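Local coordinates for fiber protein 2 (Fowl adenovirus 1, PDB 2VTW) that probably attaches the virion to a host-cell receptor through the trimeric head of the short fibre, the part represented here, at residues A5-G10 with Y33-I38. Sequence-based numbering, arbitrary orientation.
Sequences AAFTSG and YFLQQI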
loop_
_atom_site.group_PDB
_atom_site.type_symbol
_atom_site.label_atom_id
_atom_site.label_comp_id
_atom_site.label_asym_id
_atom_site.label_seq_id
_atom_site.Cartn_x
_atom_site.Cartn_y
_atom_site.Cartn_z
ATOM N N ALA A 5 -12.799 12.692 -7.616
ATOM C CA ALA A 5 -14.012 11.988 -8.032
ATOM C C ALA A 5 -14.001 10.554 -7.484
ATOM O O ALA A 5 -12.938 10.013 -7.222
ATOM C CB ALA A 5 -14.142 11.959 -9.551
ATOM N N ALA A 6 -15.196 9.971 -7.323
ATOM C CA ALA A 6 -15.425 8.623 -6.776
ATOM C C ALA A 6 -16.339 7.802 -7.673
ATOM O O ALA A 6 -17.298 8.344 -8.229
ATOM C CB ALA A 6 -16.067 8.739 -5.381
ATOM N N PHE A 7 -16.058 6.505 -7.798
ATOM C CA PHE A 7 -16.956 5.523 -8.424
ATOM C C PHE A 7 -17.175 4.320 -7.462
ATOM O O PHE A 7 -16.221 3.856 -6.810
ATOM C CB PHE A 7 -16.359 5.040 -9.748
ATOM C CG PHE A 7 -17.136 3.946 -10.419
ATOM C CD1 PHE A 7 -18.446 4.165 -10.866
ATOM C CD2 PHE A 7 -16.552 2.700 -10.657
ATOM C CE1 PHE A 7 -19.149 3.154 -11.515
ATOM C CE2 PHE A 7 -17.259 1.679 -11.309
ATOM C CZ PHE A 7 -18.556 1.917 -11.745
ATOM N N THR A 8 -18.419 3.840 -7.370
ATOM C CA THR A 8 -18.802 2.692 -6.541
ATOM C C THR A 8 -19.634 1.738 -7.377
ATOM O O THR A 8 -20.546 2.159 -8.092
ATOM C CB THR A 8 -19.632 3.116 -5.327
ATOM O OG1 THR A 8 -18.929 4.135 -4.620
ATOM C CG2 THR A 8 -19.909 1.930 -4.378
ATOM N N SER A 9 -19.327 0.455 -7.288
ATOM C CA SER A 9 -20.091 -0.562 -7.990
ATOM C C SER A 9 -20.094 -1.851 -7.181
ATOM O O SER A 9 -19.189 -2.101 -6.397
ATOM C CB SER A 9 -19.474 -0.834 -9.353
ATOM O OG SER A 9 -20.182 -1.841 -10.057
ATOM N N GLY A 10 -21.114 -2.671 -7.396
ATOM C CA GLY A 10 -21.212 -3.988 -6.742
ATOM C C GLY A 10 -22.153 -3.886 -5.577
ATOM O O GLY A 10 -22.847 -2.885 -5.456
ATOM N N TYR A 33 -18.857 -8.686 -5.478
ATOM C CA TYR A 33 -17.739 -7.766 -5.315
ATOM C C TYR A 33 -18.272 -6.445 -4.819
ATOM O O TYR A 33 -19.456 -6.123 -4.992
ATOM C CB TYR A 33 -16.957 -7.589 -6.627
ATOM C CG TYR A 33 -17.753 -6.822 -7.654
ATOM C CD1 TYR A 33 -17.766 -5.437 -7.634
ATOM C CD2 TYR A 33 -18.563 -7.481 -8.584
ATOM C CE1 TYR A 33 -18.531 -4.704 -8.532
ATOM C CE2 TYR A 33 -19.363 -6.740 -9.503
ATOM C CZ TYR A 33 -19.323 -5.355 -9.460
ATOM O OH TYR A 33 -20.069 -4.582 -10.311
ATOM N N PHE A 34 -17.399 -5.680 -4.175
ATOM C CA PHE A 34 -17.672 -4.299 -3.926
ATOM C C PHE A 34 -16.418 -3.503 -4.287
ATOM O O PHE A 34 -15.327 -3.760 -3.755
ATOM C CB PHE A 34 -18.088 -4.109 -2.489
ATOM C CG PHE A 34 -18.748 -2.796 -2.230
ATOM C CD1 PHE A 34 -19.788 -2.346 -3.041
ATOM C CD2 PHE A 34 -18.350 -1.998 -1.189
ATOM C CE1 PHE A 34 -20.406 -1.145 -2.812
ATOM C CE2 PHE A 34 -18.974 -0.773 -0.963
ATOM C CZ PHE A 34 -19.999 -0.357 -1.796
ATOM N N LEU A 35 -16.599 -2.552 -5.205
ATOM C CA LEU A 35 -15.526 -1.768 -5.836
ATOM C C LEU A 35 -15.750 -0.301 -5.519
ATOM O O LEU A 35 -16.823 0.243 -5.797
ATOM C CB LEU A 35 -15.583 -1.974 -7.352
ATOM C CG LEU A 35 -14.690 -1.102 -8.241
ATOM C CD1 LEU A 35 -13.204 -1.356 -7.870
ATOM C CD2 LEU A 35 -14.953 -1.400 -9.743
ATOM N N GLN A 36 -14.774 0.342 -4.887
ATOM C CA GLN A 36 -14.860 1.759 -4.550
ATOM C C GLN A 36 -13.550 2.375 -4.998
ATOM O O GLN A 36 -12.484 1.980 -4.500
ATOM C CB GLN A 36 -15.054 1.944 -3.049
ATOM C CG GLN A 36 -16.441 1.472 -2.539
ATOM C CD GLN A 36 -16.539 1.414 -1.038
ATOM O OE1 GLN A 36 -16.061 0.459 -0.435
ATOM N NE2 GLN A 36 -17.144 2.435 -0.419
ATOM N N GLN A 37 -13.618 3.276 -5.979
ATOM C CA GLN A 37 -12.431 3.973 -6.527
ATOM C C GLN A 37 -12.515 5.479 -6.315
ATOM O O GLN A 37 -13.615 6.054 -6.292
ATOM C CB GLN A 37 -12.303 3.704 -8.005
ATOM C CG GLN A 37 -12.146 2.240 -8.343
ATOM C CD GLN A 37 -12.123 1.979 -9.816
ATOM O OE1 GLN A 37 -13.137 2.139 -10.493
ATOM N NE2 GLN A 37 -10.969 1.548 -10.335
ATOM N N ILE A 38 -11.362 6.116 -6.129
ATOM C CA ILE A 38 -11.267 7.568 -6.122
ATOM C C ILE A 38 -10.152 7.993 -7.095
ATOM O O ILE A 38 -9.157 7.264 -7.273
ATOM C CB ILE A 38 -11.081 8.195 -4.683
ATOM C CG1 ILE A 38 -9.769 7.763 -4.061
ATOM C CG2 ILE A 38 -12.327 7.857 -3.724
ATOM C CD1 ILE A 38 -9.213 8.697 -2.948
HETATM O O HOH W 1 -18.720 4.575 -1.903
#
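Phe7 and Gln37 face each other as a hydrogen-bonded pair, and so do Ser9 and Leu35; between and beyond them Ala6–Ile38, Thr8–Gln36 and Gly10–Phe34 form the non-hydrogen-bonded pairs of an antiparallel ladder. The N-to-C directions of segments 5-10 and 33-38 lie 172° apart. Of its four backbone bonds, Gln37 N to Phe7 O is the straightest, 172° at the hydrogen and 2.8 Å long. CA-H···O contacts lie between these bonds, as from Thr8 CA to Leu35 O at 3.2 Å.

The two faces differ in character. On that of Phe7, Ser9, Leu35 and Gln37, the Phe7 ring presents CD2 at its edge to Gln37 OE1 (3.5 Å), while CE2 lies 4.2 Å from Leu35 CD2. Gln37 NE2 bonds to Thr46 OG1, tying this amide to the next strand. Ser9 OG, anti to its backbone N (chi1 179°), lies in the plane of the Tyr33 ring, 2.8 Å from Tyr33 OH; both hydroxyls also hydrogen-bond the backbone of Gly89. Tyr33 CE1 comes within 3.3 Å of Gly10 CA. Gly10 has a positive phi suited to glycine, with Tyr33 O close by.

On the other face, Thr8 CG2 touches Phe34 CZ at 3.5 Å, and one water links Thr8 OG1 to Gln36 NE2. Ala6 and Ile38, with CB and CG2 4.2 Å apart, pack against Met41 and Thr40 of a second subunit. The ladder thus illustrates an antiparallel β-hairpin, strands 4-23 and 28-40 of the all-β fibre head, whose two faces have different partners: one side turned to the subunit's interior, the other contributing to the trimer interface.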